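Local structure of mandelate racemase/muconate lactonizing protein (Thermobispora bispora, 3VC5) at residues A[284-290]-A[304-309]; A[236-242]-A[259-265]. The protein probably catalyses the magnesium-dependent dehydration of D-glucarate to 5-dehydro-4-deoxy-D-glucarate, as a GlucD-type member of the mandelate racemase/muconate lactonizing enzyme family. All blocks are in the same frame, centred on the assembly; numbering follows the deposited sequence.

Interaction 1: residues A[284-290]-A[304-309]; sequences LATNMCV and PIGVLL
Ala-285 pairs with Val-307 and Thr-286 with Leu-308 where strands 284-286 and 307-309 run parallel, their axes 4.9 Å apart and inclined by 23°. Leu-284 O receives two donors at the start of the pairing: Val-307 N, at 3.0 Å, lies in its carbonyl plane, and Gly-306 N, at 2.9 Å, is tilted out of it. Further on, Thr-286 N binds Val-307 O, and Leu-309 N reaches Thr-286 O at 3.1 Å. On the face carrying Ala-285, its CB rests against Val-307 CB and lies 3.6 Å from Leu-309 CD1. On the face of Thr-286 and Leu-308, Thr-286 CG2 meets CG2 of Ile-305, which precedes the strand, at 3.7 Å, the two side chains crossing at about a right angle. This is the strand pairing of a beta-alpha-beta unit whose connecting helix is 296-302, part of the barrel on which enolase superfamily members carry their metal ligands at the C-terminal strand ends. Because chi1 of Thr-286 is -165°, OG1 swings beside its own carbonyl carbon and accepts from both Met-288 N and Cys-289 N, the latter bond nearly straight at 173°; these are an ST turn and an ST motif on one oxygen, which is also hydrogen-bonded to Asp-265 OD1. With an alanine here, the amides of Met-288 and Cys-289 and the Asp-265 carboxylate would probably lose their shared partner, and a gap would probably open beside Ile-305 CG2 where the threonine methyl had packed. Beyond the turn, Val-290 CG1 packs on Leu-308 CD1 at 3.8 Å, and a water donates to both Val-290 O and Leu-309 O, bridging the segments. Asn-287, a magnesium ligand, places OD1 3.5 Å from Leu-309 CD2.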
# COMPACT_ATOMS: atom_id res chain seq x y z
N LEU A 284 -7.59 8.65 20.65
CA LEU A 284 -6.21 8.44 21.09
C LEU A 284 -5.33 8.26 19.85
O LEU A 284 -5.81 7.81 18.79
CB LEU A 284 -6.09 7.18 21.94
CG LEU A 284 -6.92 7.17 23.23
CD1 LEU A 284 -6.47 6.01 24.14
CD2 LEU A 284 -6.84 8.51 23.97
N ALA A 285 -4.05 8.62 19.99
CA ALA A 285 -3.07 8.41 18.95
C ALA A 285 -1.91 7.63 19.54
O ALA A 285 -1.74 7.59 20.76
CB ALA A 285 -2.55 9.77 18.44
N THR A 286 -1.06 7.05 18.68
CA THR A 286 0.12 6.39 19.21
C THR A 286 1.31 6.47 18.26
O THR A 286 1.13 6.48 17.01
CB THR A 286 -0.15 4.88 19.53
OG1 THR A 286 0.90 4.38 20.37
CG2 THR A 286 -0.22 4.06 18.27
N ASN A 287 2.51 6.48 18.85
CA ASN A 287 3.71 5.99 18.16
C ASN A 287 4.49 5.05 19.08
O ASN A 287 5.73 4.99 19.02
CB ASN A 287 4.62 7.14 17.69
CG ASN A 287 4.95 8.14 18.80
OD1 ASN A 287 4.40 9.24 18.80
ND2 ASN A 287 5.86 7.79 19.72
N MET A 288 3.75 4.30 19.92
CA MET A 288 4.36 3.40 20.91
C MET A 288 3.78 2.02 20.90
O MET A 288 4.55 1.07 20.98
CB MET A 288 4.31 3.95 22.35
CG MET A 288 5.10 5.26 22.50
SD MET A 288 4.97 5.97 24.17
CE MET A 288 5.93 4.82 25.15
N CYS A 289 2.45 1.88 20.82
CA CYS A 289 1.87 0.53 20.89
C CYS A 289 1.56 -0.04 19.50
O CYS A 289 1.20 -1.19 19.38
CB CYS A 289 0.61 0.53 21.81
SG CYS A 289 -0.88 1.36 21.16
N VAL A 290 1.63 0.81 18.47
CA VAL A 290 1.55 0.35 17.07
C VAL A 290 2.69 0.99 16.31
O VAL A 290 2.62 2.21 16.00
CB VAL A 290 0.20 0.76 16.43
CG1 VAL A 290 0.10 0.28 14.98
CG2 VAL A 290 -0.98 0.23 17.27
N PRO A 304 -7.13 0.48 20.22
CA PRO A 304 -6.42 1.37 21.15
C PRO A 304 -6.32 2.80 20.60
O PRO A 304 -6.04 3.73 21.35
CB PRO A 304 -5.02 0.75 21.20
CG PRO A 304 -4.85 0.09 19.84
CD PRO A 304 -6.22 -0.44 19.51
N ILE A 305 -6.49 2.96 19.29
CA ILE A 305 -6.26 4.28 18.68
C ILE A 305 -7.27 4.62 17.61
O ILE A 305 -7.85 3.74 16.97
CB ILE A 305 -4.87 4.40 18.05
CG1 ILE A 305 -4.75 3.41 16.88
CG2 ILE A 305 -3.77 4.24 19.13
CD1 ILE A 305 -3.42 3.45 16.12
N GLY A 306 -7.47 5.92 17.43
CA GLY A 306 -8.16 6.45 16.30
C GLY A 306 -7.18 7.09 15.33
O GLY A 306 -7.56 7.36 14.18
N VAL A 307 -5.94 7.35 15.78
CA VAL A 307 -4.93 8.04 14.96
C VAL A 307 -3.58 7.32 15.11
O VAL A 307 -3.10 7.12 16.23
CB VAL A 307 -4.75 9.51 15.40
CG1 VAL A 307 -3.72 10.20 14.51
CG2 VAL A 307 -6.09 10.26 15.34
N LEU A 308 -2.97 6.94 13.99
CA LEU A 308 -1.61 6.38 13.98
C LEU A 308 -0.64 7.49 13.55
O LEU A 308 -0.88 8.13 12.51
CB LEU A 308 -1.48 5.22 12.98
CG LEU A 308 -0.08 4.62 12.88
CD1 LEU A 308 0.33 4.02 14.25
CD2 LEU A 308 -0.05 3.55 11.78
N LEU A 309 0.44 7.71 14.30
CA LEU A 309 1.52 8.58 13.82
C LEU A 309 2.44 7.65 13.04
O LEU A 309 3.12 6.80 13.62
CB LEU A 309 2.29 9.22 14.98
CG LEU A 309 1.67 10.51 15.56
CD1 LEU A 309 0.35 10.24 16.32
CD2 LEU A 309 2.66 11.21 16.47
O HOH W 1 4.02 4.41 14.84

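Interaction 2: residues A[236-242]-A[259-265]; sequences LRLDPNA and VLEYLED
Arg-237 crosses obliquely over one face of the Tyr-262 ring in a beta-alpha-beta unit of the barrel, in which helix 246-255 links the parallel strands 236-239 and 262-264. This is the tight part of the contact. With chi1 at -53° and the chain extended from CG to NE, the arginine passes its CG over the ring, 4.0 Å from the centroid, as a CH-pi contact. Its guanidinium then lies only 21° from the ring plane, with Tyr-262 OH 2.9 Å above the guanidinium plane and over its centre; that hydroxyl is hydrogen-bonded to Ser-336. At the guanidinium edge, NE makes a salt bridge to Glu-261 OE1 at 2.7 Å, approaching from above the carboxylate plane, while NH1 adds a weak bond to the same oxygen. Asp-365 and Ala-363 O hold NH2 and NH1, so several partners fix the rotation of the group.

The N-terminal end is looser. Val-259 and Leu-260 are partly exposed, and a water bridges the two segments there, accepting from Leu-236 N and donating to Val-259 O. Backbone hydrogen bonds run from Glu-261 N to Leu-236 O, 2.8 Å, and from Glu-264 N to Leu-238 O, 2.9 Å, but between them Leu-238 N and Tyr-262 O stand 3.7 Å apart, both buried without a partner.

At the C-terminal ends, the magnesium ligands Asp-239 and Glu-264 bring OD2 and OE2 to 3.0 Å, an approach of like charges probably eased by salt bridges from Lys-211 to Asp-239 and from Lys-209 to Glu-264, besides the cation itself when bound. Asp-239 OD1 turns back to accept Asn-241 N from above its carboxylate plane, at 3.3 Å, closing an Asx turn.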
# COMPACT_ATOMS: atom_id res chain seq x y z
N LEU A 236 -4.99 21.18 19.35
CA LEU A 236 -4.03 20.91 20.42
C LEU A 236 -3.87 19.43 20.66
O LEU A 236 -4.86 18.70 20.61
CB LEU A 236 -4.49 21.54 21.74
CG LEU A 236 -4.72 23.05 21.74
CD1 LEU A 236 -5.13 23.51 23.14
CD2 LEU A 236 -3.50 23.79 21.27
N ARG A 237 -2.64 18.99 20.93
CA ARG A 237 -2.39 17.57 21.25
C ARG A 237 -1.58 17.52 22.51
O ARG A 237 -0.82 18.44 22.77
CB ARG A 237 -1.57 16.91 20.14
CG ARG A 237 -2.15 17.07 18.73
CD ARG A 237 -1.00 17.07 17.68
NE ARG A 237 -1.55 17.08 16.35
CZ ARG A 237 -0.85 16.93 15.24
NH1 ARG A 237 -1.50 16.92 14.08
NH2 ARG A 237 0.49 16.80 15.27
N LEU A 238 -1.71 16.44 23.29
CA LEU A 238 -0.91 16.24 24.49
C LEU A 238 -0.34 14.84 24.43
O LEU A 238 -1.08 13.89 24.13
CB LEU A 238 -1.78 16.40 25.75
CG LEU A 238 -1.11 16.13 27.12
CD1 LEU A 238 0.09 17.03 27.37
CD2 LEU A 238 -2.15 16.28 28.25
N ASP A 239 0.96 14.71 24.72
CA ASP A 239 1.69 13.45 24.49
C ASP A 239 2.51 13.02 25.72
O ASP A 239 3.68 13.37 25.84
CB ASP A 239 2.62 13.63 23.27
CG ASP A 239 3.44 12.40 22.98
OD1 ASP A 239 3.12 11.29 23.49
OD2 ASP A 239 4.43 12.55 22.24
N PRO A 240 1.90 12.25 26.65
CA PRO A 240 2.64 11.83 27.84
C PRO A 240 3.57 10.60 27.66
O PRO A 240 4.18 10.16 28.64
CB PRO A 240 1.53 11.52 28.87
CG PRO A 240 0.26 11.98 28.27
CD PRO A 240 0.45 12.00 26.79
N ASN A 241 3.69 10.05 26.44
CA ASN A 241 4.53 8.88 26.20
C ASN A 241 4.32 7.76 27.24
O ASN A 241 5.29 7.21 27.77
CB ASN A 241 6.02 9.25 26.09
CG ASN A 241 6.36 9.92 24.79
OD1 ASN A 241 6.67 11.12 24.76
ND2 ASN A 241 6.32 9.15 23.68
N ALA A 242 3.05 7.47 27.51
CA ALA A 242 2.64 6.32 28.34
C ALA A 242 2.96 6.50 29.83
O ALA A 242 3.07 5.51 30.57
CB ALA A 242 3.25 5.02 27.80
N VAL A 259 -11.23 19.89 23.92
CA VAL A 259 -10.00 20.70 23.85
C VAL A 259 -8.91 20.09 22.96
O VAL A 259 -8.17 20.83 22.30
CB VAL A 259 -9.44 21.01 25.27
CG1 VAL A 259 -8.26 21.95 25.19
CG2 VAL A 259 -10.53 21.61 26.16
N LEU A 260 -8.80 18.76 22.92
CA LEU A 260 -7.72 18.07 22.17
C LEU A 260 -8.16 17.52 20.80
O LEU A 260 -9.23 16.91 20.68
CB LEU A 260 -7.13 16.92 23.00
CG LEU A 260 -6.45 17.28 24.33
CD1 LEU A 260 -6.05 16.02 25.08
CD2 LEU A 260 -5.24 18.23 24.17
N GLU A 261 -7.33 17.73 19.78
CA GLU A 261 -7.45 17.07 18.48
C GLU A 261 -7.34 15.56 18.75
O GLU A 261 -8.10 14.75 18.20
CB GLU A 261 -6.31 17.54 17.54
CG GLU A 261 -6.31 16.91 16.16
CD GLU A 261 -5.13 17.34 15.31
OE1 GLU A 261 -4.12 17.84 15.88
OE2 GLU A 261 -5.20 17.20 14.06
N TYR A 262 -6.37 15.19 19.59
CA TYR A 262 -6.20 13.80 20.05
C TYR A 262 -5.31 13.74 21.30
O TYR A 262 -4.55 14.69 21.58
CB TYR A 262 -5.69 12.86 18.92
CG TYR A 262 -4.41 13.21 18.17
CD1 TYR A 262 -4.46 13.55 16.81
CD2 TYR A 262 -3.15 13.14 18.79
CE1 TYR A 262 -3.31 13.82 16.10
CE2 TYR A 262 -1.97 13.44 18.07
CZ TYR A 262 -2.08 13.76 16.72
OH TYR A 262 -0.96 14.04 15.96
N LEU A 263 -5.44 12.65 22.06
CA LEU A 263 -4.62 12.42 23.24
C LEU A 263 -3.64 11.30 22.84
O LEU A 263 -4.05 10.19 22.54
CB LEU A 263 -5.50 12.04 24.45
CG LEU A 263 -4.80 11.64 25.76
CD1 LEU A 263 -3.86 12.77 26.24
CD2 LEU A 263 -5.84 11.25 26.86
N GLU A 264 -2.35 11.59 22.86
CA GLU A 264 -1.35 10.70 22.27
C GLU A 264 -0.66 9.87 23.35
O GLU A 264 -0.08 10.43 24.28
CB GLU A 264 -0.32 11.58 21.56
CG GLU A 264 0.71 10.84 20.78
CD GLU A 264 1.59 11.82 20.02
OE1 GLU A 264 1.07 12.82 19.51
OE2 GLU A 264 2.80 11.58 19.93
N ASP A 265 -0.76 8.54 23.26
CA ASP A 265 -0.07 7.66 24.22
C ASP A 265 -0.20 8.05 25.69
O ASP A 265 0.80 8.23 26.39
CB ASP A 265 1.41 7.56 23.85
CG ASP A 265 1.60 6.72 22.59
OD1 ASP A 265 0.95 5.63 22.53
OD2 ASP A 265 2.33 7.17 21.68
O HOH W 2 -7.91 20.96 19.64
O HOH W 3 3.74 9.40 21.76

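In the fold
Of the four strands, 236-239 comes first along the chain, which then runs through helix 246-255 and returns as strand 262-264, where interaction 2 closes its loop. Helix 270-277 leads on to strand 284-286, helix 296-302 follows, and strand 307-310 closes interaction 1. The two contacts are in series, neither nested nor crossed, and together they set four consecutive parallel strands of the barrel side by side. They meet between strands 262-264 and 284-286, where Ala-285 O and Asp-265 N, 2.8 Å apart, join the two units. Asn-287 OD1 and Glu-264 OE2 also lie 3.0 Å apart, so the magnesium site with Asp-239 draws ligands from both interactions.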